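Local coordinates for protein Gp26 (Listeria phage P40, PDB 4JZ5) that probably hydrolyses the peptidoglycan of Listeria cell walls, acting as the glycosyl hydrolase family 25 catalytic domain of a phage endolysin, at residues Y37-K41 against G68-M74; P75-Y79 against A109-F113. One frame throughout, in Å; residues are numbered along the deposited sequence.

Contact 1. Residues Y37-K41 against G68-M74; sequences YSGLK and GLDKVGM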
ATOM      1  N   TYR A  37      -1.712 -16.581   7.833  1.00  7.53           N
ATOM      2  CA  TYR A  37      -1.639 -16.306   6.405  1.00  6.65           C
ATOM      3  C   TYR A  37      -2.524 -17.245   5.598  1.00  6.14           C
ATOM      4  O   TYR A  37      -3.231 -16.808   4.682  1.00  6.44           O
ATOM      5  CB  TYR A  37      -0.178 -16.353   5.905  1.00  6.59           C
ATOM      6  CG  TYR A  37       0.687 -15.360   6.644  1.00  6.52           C
ATOM      7  CD1 TYR A  37       0.669 -14.006   6.332  1.00  6.12           C
ATOM      8  CD2 TYR A  37       1.473 -15.769   7.696  1.00  8.16           C
ATOM      9  CE1 TYR A  37       1.430 -13.091   7.049  1.00  6.30           C
ATOM     10  CE2 TYR A  37       2.243 -14.872   8.426  1.00  7.63           C
ATOM     11  CZ  TYR A  37       2.209 -13.529   8.103  1.00  5.93           C
ATOM     12  OH  TYR A  37       2.961 -12.662   8.862  1.00  6.60           O
ATOM     13  N   SER A  38      -2.517 -18.526   5.937  1.00  6.75           N
ATOM     14  CA  SER A  38      -3.355 -19.476   5.220  1.00  7.92           C
ATOM     15  C   SER A  38      -4.838 -19.137   5.367  1.00  7.13           C
ATOM     16  O   SER A  38      -5.646 -19.435   4.474  1.00  7.77           O
ATOM     17  CB  SER A  38      -3.062 -20.913   5.673  1.00 10.44           C
ATOM     18  OG  SER A  38      -3.445 -21.144   7.015  1.00 10.96           O
ATOM     19  N   GLY A  39      -5.199 -18.548   6.508  1.00  7.50           N
ATOM     20  CA  GLY A  39      -6.569 -18.132   6.762  1.00  8.13           C
ATOM     21  C   GLY A  39      -7.042 -16.960   5.917  1.00  8.33           C
ATOM     22  O   GLY A  39      -8.233 -16.642   5.927  1.00  9.70           O
ATOM     23  N   LEU A  40      -6.133 -16.323   5.188  1.00  6.57           N
ATOM     24  CA  LEU A  40      -6.501 -15.249   4.273  1.00  6.94           C
ATOM     25  C   LEU A  40      -6.900 -15.761   2.890  1.00  6.90           C
ATOM     26  O   LEU A  40      -7.511 -15.037   2.103  1.00  7.84           O
ATOM     27  CB  LEU A  40      -5.327 -14.312   4.090  1.00  6.54           C
ATOM     28  CG  LEU A  40      -4.736 -13.682   5.346  1.00  6.47           C
ATOM     29  CD1 LEU A  40      -3.569 -12.786   4.985  1.00  8.90           C
ATOM     30  CD2 LEU A  40      -5.783 -12.885   6.117  1.00  8.63           C
ATOM     31  N   LYS A  41      -6.557 -17.007   2.584  1.00  7.11           N
ATOM     32  CA  LYS A  41      -6.646 -17.494   1.215  1.00  7.99           C
ATOM     33  C   LYS A  41      -8.066 -17.572   0.690  1.00  9.00           C
ATOM     34  O   LYS A  41      -8.301 -17.332  -0.498  1.00 10.29           O
ATOM     35  CB  LYS A  41      -5.949 -18.840   1.107  1.00  8.34           C
ATOM     36  CG  LYS A  41      -4.452 -18.709   1.214  1.00  9.88           C
ATOM     37  CD  LYS A  41      -3.815 -18.282  -0.104  1.00 10.66           C
ATOM     38  CE  LYS A  41      -3.805 -19.410  -1.143  1.00 11.35           C
ATOM     39  NZ  LYS A  41      -3.086 -19.030  -2.386  1.00 11.34           N
ATOM     40  N   GLY A  68       5.360 -15.106   5.007  1.00  5.95           N
ATOM     41  CA  GLY A  68       4.089 -15.751   5.282  1.00  6.60           C
ATOM     42  C   GLY A  68       3.172 -15.759   4.081  1.00  4.97           C
ATOM     43  O   GLY A  68       2.462 -16.736   3.817  1.00  6.16           O
ATOM     44  N   LEU A  69       3.156 -14.652   3.351  1.00  4.80           N
ATOM     45  CA  LEU A  69       2.333 -14.558   2.164  1.00  5.49           C
ATOM     46  C   LEU A  69       2.918 -15.433   1.045  1.00  5.37           C
ATOM     47  O   LEU A  69       2.187 -16.139   0.359  1.00  5.60           O
ATOM     48  CB  LEU A  69       2.226 -13.091   1.747  1.00  5.34           C
ATOM     49  CG  LEU A  69       1.531 -12.210   2.793  1.00  5.05           C
ATOM     50  CD1 LEU A  69       1.807 -10.739   2.561  1.00  6.08           C
ATOM     51  CD2 LEU A  69       0.032 -12.460   2.821  1.00  5.89           C
ATOM     52  N   ASP A  70       4.236 -15.434   0.899  1.00  5.89           N
ATOM     53  CA  ASP A  70       4.875 -16.293  -0.091  1.00  5.93           C
ATOM     54  C   ASP A  70       4.595 -17.774   0.198  1.00  6.12           C
ATOM     55  O   ASP A  70       4.330 -18.553  -0.722  1.00  6.82           O
ATOM     56  CB  ASP A  70       6.376 -16.028  -0.106  1.00  6.99           C
ATOM     57  CG  ASP A  70       7.092 -16.778  -1.203  1.00  7.32           C
ATOM     58  OD1 ASP A  70       6.603 -16.821  -2.354  1.00  9.35           O
ATOM     59  OD2 ASP A  70       8.156 -17.328  -0.909  1.00  9.14           O
ATOM     60  N   LYS A  71       4.653 -18.166   1.465  1.00  6.55           N
ATOM     61  CA  LYS A  71       4.421 -19.545   1.884  1.00  7.15           C
ATOM     62  C   LYS A  71       3.146 -20.109   1.276  1.00  6.51           C
ATOM     63  O   LYS A  71       3.123 -21.229   0.766  1.00  6.80           O
ATOM     64  CB  LYS A  71       4.331 -19.566   3.434  1.00 11.47           C
ATOM     65  CG  LYS A  71       3.777 -20.841   4.087  1.00 11.71           C
ATOM     66  CD  LYS A  71       3.740 -20.745   5.635  1.00 12.85           C
ATOM     67  CE  LYS A  71       2.678 -19.781   6.164  1.00 13.21           C
ATOM     68  NZ  LYS A  71       2.635 -19.769   7.653  1.00 22.38           N
ATOM     69  N   VAL A  72       2.072 -19.328   1.369  1.00  6.24           N
ATOM     70  CA  VAL A  72       0.736 -19.762   0.983  1.00  6.45           C
ATOM     71  C   VAL A  72       0.357 -19.318  -0.420  1.00  6.17           C
ATOM     72  O   VAL A  72      -0.751 -19.610  -0.877  1.00  7.96           O
ATOM     73  CB  VAL A  72      -0.345 -19.272   1.980  1.00  5.98           C
ATOM     74  CG1 VAL A  72      -0.040 -19.788   3.375  1.00  8.28           C
ATOM     75  CG2 VAL A  72      -0.473 -17.759   1.984  1.00  6.60           C
ATOM     76  N   GLY A  73       1.262 -18.642  -1.127  1.00  6.08           N
ATOM     77  CA  GLY A  73       0.984 -18.189  -2.477  1.00  7.41           C
ATOM     78  C   GLY A  73       0.003 -17.030  -2.555  1.00  7.06           C
ATOM     79  O   GLY A  73      -0.700 -16.895  -3.554  1.00  8.91           O
ATOM     80  N   MET A  74      -0.054 -16.187  -1.528  1.00  5.56           N
ATOM     81  CA  MET A  74      -0.890 -14.987  -1.600  1.00  5.14           C
ATOM     82  C   MET A  74      -0.138 -13.902  -2.348  1.00  5.08           C
ATOM     83  O   MET A  74       0.934 -13.501  -1.909  1.00  5.29           O
ATOM     84  CB  MET A  74      -1.230 -14.494  -0.204  1.00  5.86           C
ATOM     85  CG  MET A  74      -1.984 -13.178  -0.192  1.00  6.15           C
ATOM     86  SD  MET A  74      -3.654 -13.225  -0.861  1.00  6.14           S
ATOM     87  CE  MET A  74      -4.481 -14.146   0.451  1.00 10.04           C
TER
HETATM   88  O   HOH W   1      -0.439 -19.645   7.593  1.00 16.55           O
HETATM   89  O   HOH W   2      -4.099 -16.534  -3.140  1.00 14.54           O
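Y37 lays its ring flat against G68 of helix 62-72, with G68 CA 3.6 Å from the ring centroid and nearly on the ring normal, a CH-pi contact over the face. Glycine suits this place because the ring lies where a CB would have to be; a helix surface without a side chain lets the tyrosine come down on the backbone itself. CG of Y37 stands anti to its own carbonyl carbon (chi1 -58°), which lays the ring over G68, while its hydroxyl bonds to Q64 one turn earlier. Beside this tight patch, L69 crosses Y37 at about a right angle and brings CD2 to 3.9 Å from Y37 CD1. M74, its chain bent at chi2 and chi3, brings its methyl against L40, M74 CE lying 3.7 Å from L40 CB and close to L40 O; the flexible thioether chain lets the methyl reach L40.

The outer side is looser and wet. V72 CG1 stands 3.8 Å from S38 N, whose hydrogen goes to a water that also accepts from K71 NZ. Further along, K41 runs past V72 in the opposite direction and bends at chi2 and chi3, so that K41 NZ reaches V72 O at 2.8 Å; the bond to G73 O is weak, and a second water accepts from the same ammonium. G73, with positive phi, closes the helix in a Schellman motif. The lysine therefore meets carbonyls at the C-terminal end of a helix, where the dipole would probably favour its positive charge.

Contact 2. Residues P75-Y79 against A109-F113; sequences PFGLY and AEPTF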
ATOM      1  N   PRO A  75      -0.699 -13.399  -3.454  1.00  5.27           N
ATOM      2  CA  PRO A  75      -0.018 -12.291  -4.130  1.00  6.16           C
ATOM      3  C   PRO A  75       0.020 -11.061  -3.232  1.00  4.61           C
ATOM      4  O   PRO A  75      -0.918 -10.793  -2.484  1.00  4.88           O
ATOM      5  CB  PRO A  75      -0.859 -12.063  -5.389  1.00  6.64           C
ATOM      6  CG  PRO A  75      -2.180 -12.646  -5.086  1.00 11.76           C
ATOM      7  CD  PRO A  75      -1.946 -13.786  -4.137  1.00  5.84           C
ATOM      8  N   PHE A  76       1.119 -10.320  -3.293  1.00  4.33           N
ATOM      9  CA  PHE A  76       1.265  -9.181  -2.423  1.00  4.33           C
ATOM     10  C   PHE A  76       2.139  -8.099  -3.022  1.00  3.96           C
ATOM     11  O   PHE A  76       2.878  -8.294  -3.973  1.00  4.83           O
ATOM     12  CB  PHE A  76       1.790  -9.627  -1.033  1.00  4.55           C
ATOM     13  CG  PHE A  76       3.267  -9.908  -0.984  1.00  5.18           C
ATOM     14  CD1 PHE A  76       3.763 -11.138  -1.368  1.00  6.32           C
ATOM     15  CD2 PHE A  76       4.161  -8.937  -0.543  1.00  5.10           C
ATOM     16  CE1 PHE A  76       5.120 -11.404  -1.328  1.00  8.17           C
ATOM     17  CE2 PHE A  76       5.521  -9.200  -0.488  1.00  6.84           C
ATOM     18  CZ  PHE A  76       5.998 -10.442  -0.887  1.00  7.50           C
ATOM     19  N   GLY A  77       2.014  -6.929  -2.424  1.00  3.96           N
ATOM     20  CA  GLY A  77       2.801  -5.764  -2.755  1.00  4.83           C
ATOM     21  C   GLY A  77       3.303  -5.067  -1.507  1.00  3.72           C
ATOM     22  O   GLY A  77       3.039  -5.506  -0.389  1.00  4.27           O
ATOM     23  N   LEU A  78       4.000  -3.950  -1.693  1.00  3.79           N
ATOM     24  CA  LEU A  78       4.597  -3.188  -0.591  1.00  4.35           C
ATOM     25  C   LEU A  78       4.146  -1.746  -0.627  1.00  3.81           C
ATOM     26  O   LEU A  78       3.961  -1.190  -1.716  1.00  5.06           O
ATOM     27  CB  LEU A  78       6.122  -3.138  -0.690  1.00  5.28           C
ATOM     28  CG  LEU A  78       6.860  -4.463  -0.816  1.00  6.53           C
ATOM     29  CD1 LEU A  78       8.354  -4.200  -0.883  1.00  8.44           C
ATOM     30  CD2 LEU A  78       6.543  -5.451   0.280  1.00  9.04           C
ATOM     31  N   TYR A  79       4.018  -1.113   0.538  1.00  3.97           N
ATOM     32  CA  TYR A  79       3.816   0.325   0.586  1.00  3.98           C
ATOM     33  C   TYR A  79       4.786   0.962   1.569  1.00  4.48           C
ATOM     34  O   TYR A  79       5.027   0.454   2.661  1.00  4.63           O
ATOM     35  CB  TYR A  79       2.351   0.695   0.919  1.00  5.00           C
ATOM     36  CG  TYR A  79       1.931   0.540   2.371  1.00  4.80           C
ATOM     37  CD1 TYR A  79       2.092   1.584   3.278  1.00  5.24           C
ATOM     38  CD2 TYR A  79       1.329  -0.627   2.831  1.00  4.61           C
ATOM     39  CE1 TYR A  79       1.693   1.472   4.598  1.00  6.02           C
ATOM     40  CE2 TYR A  79       0.929  -0.752   4.164  1.00  5.90           C
ATOM     41  CZ  TYR A  79       1.109   0.309   5.032  1.00  5.33           C
ATOM     42  OH  TYR A  79       0.734   0.217   6.353  1.00  6.62           O
ATOM     43  N   ALA A 109      10.537 -14.224  -2.122  1.00  8.33           N
ATOM     44  CA  ALA A 109       9.202 -13.704  -2.345  1.00  8.81           C
ATOM     45  C   ALA A 109       9.222 -12.760  -3.548  1.00  9.61           C
ATOM     46  O   ALA A 109      10.293 -12.298  -3.993  1.00 14.00           O
ATOM     47  CB  ALA A 109       8.704 -13.015  -1.101  1.00 10.31           C
ATOM     48  N   GLU A 110       8.055 -12.516  -4.121  1.00  7.22           N
ATOM     49  CA  GLU A 110       7.971 -11.699  -5.314  1.00  8.81           C
ATOM     50  C   GLU A 110       6.818 -10.702  -5.218  1.00  7.33           C
ATOM     51  O   GLU A 110       5.713 -10.983  -5.663  1.00  8.09           O
ATOM     52  CB  GLU A 110       7.803 -12.591  -6.548  1.00 11.58           C
ATOM     53  CG  GLU A 110       8.948 -13.595  -6.758  1.00 13.66           C
ATOM     54  CD  GLU A 110      10.246 -12.953  -7.232  1.00 12.61           C
ATOM     55  OE1 GLU A 110      10.239 -11.747  -7.565  1.00 12.11           O
ATOM     56  OE2 GLU A 110      11.280 -13.663  -7.267  1.00 13.17           O
ATOM     57  N   PRO A 111       7.080  -9.517  -4.668  1.00  6.91           N
ATOM     58  CA  PRO A 111       6.026  -8.494  -4.673  1.00  6.91           C
ATOM     59  C   PRO A 111       5.682  -8.077  -6.093  1.00  5.50           C
ATOM     60  O   PRO A 111       6.586  -8.009  -6.938  1.00  7.27           O
ATOM     61  CB  PRO A 111       6.676  -7.324  -3.928  1.00  7.63           C
ATOM     62  CG  PRO A 111       7.874  -7.910  -3.196  1.00  8.67           C
ATOM     63  CD  PRO A 111       8.340  -9.019  -4.096  1.00  8.82           C
ATOM     64  N   THR A 112       4.418  -7.789  -6.364  1.00  5.38           N
ATOM     65  CA  THR A 112       4.003  -7.463  -7.724  1.00  5.72           C
ATOM     66  C   THR A 112       3.570  -6.019  -7.916  1.00  5.03           C
ATOM     67  O   THR A 112       3.202  -5.635  -9.013  1.00  6.54           O
ATOM     68  CB  THR A 112       2.862  -8.363  -8.190  1.00  7.08           C
ATOM     69  OG1 THR A 112       1.768  -8.235  -7.294  1.00  9.91           O
ATOM     70  CG2 THR A 112       3.316  -9.828  -8.244  1.00 14.49           C
ATOM     71  N   PHE A 113       3.607  -5.209  -6.865  1.00  5.07           N
ATOM     72  CA  PHE A 113       3.168  -3.821  -6.957  1.00  5.34           C
ATOM     73  C   PHE A 113       3.770  -3.083  -5.779  1.00  4.91           C
ATOM     74  O   PHE A 113       3.934  -3.667  -4.701  1.00  5.11           O
ATOM     75  CB  PHE A 113       1.630  -3.729  -6.929  1.00  5.52           C
ATOM     76  CG  PHE A 113       1.052  -2.758  -7.921  1.00  5.20           C
ATOM     77  CD1 PHE A 113       1.051  -1.389  -7.668  1.00  5.81           C
ATOM     78  CD2 PHE A 113       0.509  -3.211  -9.105  1.00  5.74           C
ATOM     79  CE1 PHE A 113       0.509  -0.503  -8.587  1.00  6.45           C
ATOM     80  CE2 PHE A 113      -0.037  -2.332 -10.015  1.00  6.98           C
ATOM     81  CZ  PHE A 113      -0.034  -0.979  -9.763  1.00  6.17           C
TER
HETATM   82  O   HOH W   3       3.253 -11.868  -4.875  1.00  8.66           O
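The F76 ring carries P111 CA over one face, offset toward the rim, and meets the methyl of A109 at its edge in the ring plane, F76 CZ to A109 CB being 3.7 Å. L78 CD2, from the ring's own strand, also lies at the edge. P111 runs alongside the phenylalanine, pointing the same way, and sets CG 3.8 Å from F76 CE2; a rigid proline offers a compact apolar flank. CG of F76 sits between its backbone N and carbonyl carbon (chi1 78°), which brings the ring back alongside P111 and A109; A66 and L69 of helix 62-72 also touch it. Alanine fits at the ring edge because its methyl is small.

Two backbone bonds fasten the loop to the strand. T112 N donates to F76 O at 2.9 Å, and L78 N donates to F113 O at 3.0 Å, the latter in the carbonyl plane. P111 CA adds a CA-H...O contact to F76 O. Between the bonds the chains come so close that G77 CA is 3.1 Å from F113 O, and a CB at G77 would clash with that oxygen, which makes glycine the natural fit there. A water accepts from F76 N and donates to E110 O, bridging the strand and loop beyond the direct bonds. T112 turns its hydroxyl to L220 O near the C-terminus, while P111 and L78 both rest on helix 87-106.

The loop leads directly into strand 114-117, which pairs in parallel with strand 76-81: a beta-alpha-beta crossover through helix 87-106, consistent with the barrel-like alpha/beta fold of family 25 glycosyl hydrolases.

How the contacts relate
The centre of contact 1 is about 17 Å from the centre of the chain, that of contact 2 about 9 Å. Contact 1 is partly buried, with five of its ten touching residues buried and four exposed; contact 2 is mostly buried. They come in series: helix 62-72 passes through the link G73-P75 into strand 76-81. The two also touch, since L69 CD1 packs 3.8 Å from F76 CB and D70 leans on A109, so one helix serves both. Chemistry follows place: a lysine and waters finish contact 1 at the surface, whereas contact 2 combines main-chain hydrogen bonds with apolar packing at strand 76-81 of the mixed sheet, where its neighbours are parallel. In each, a glycine allows close approach.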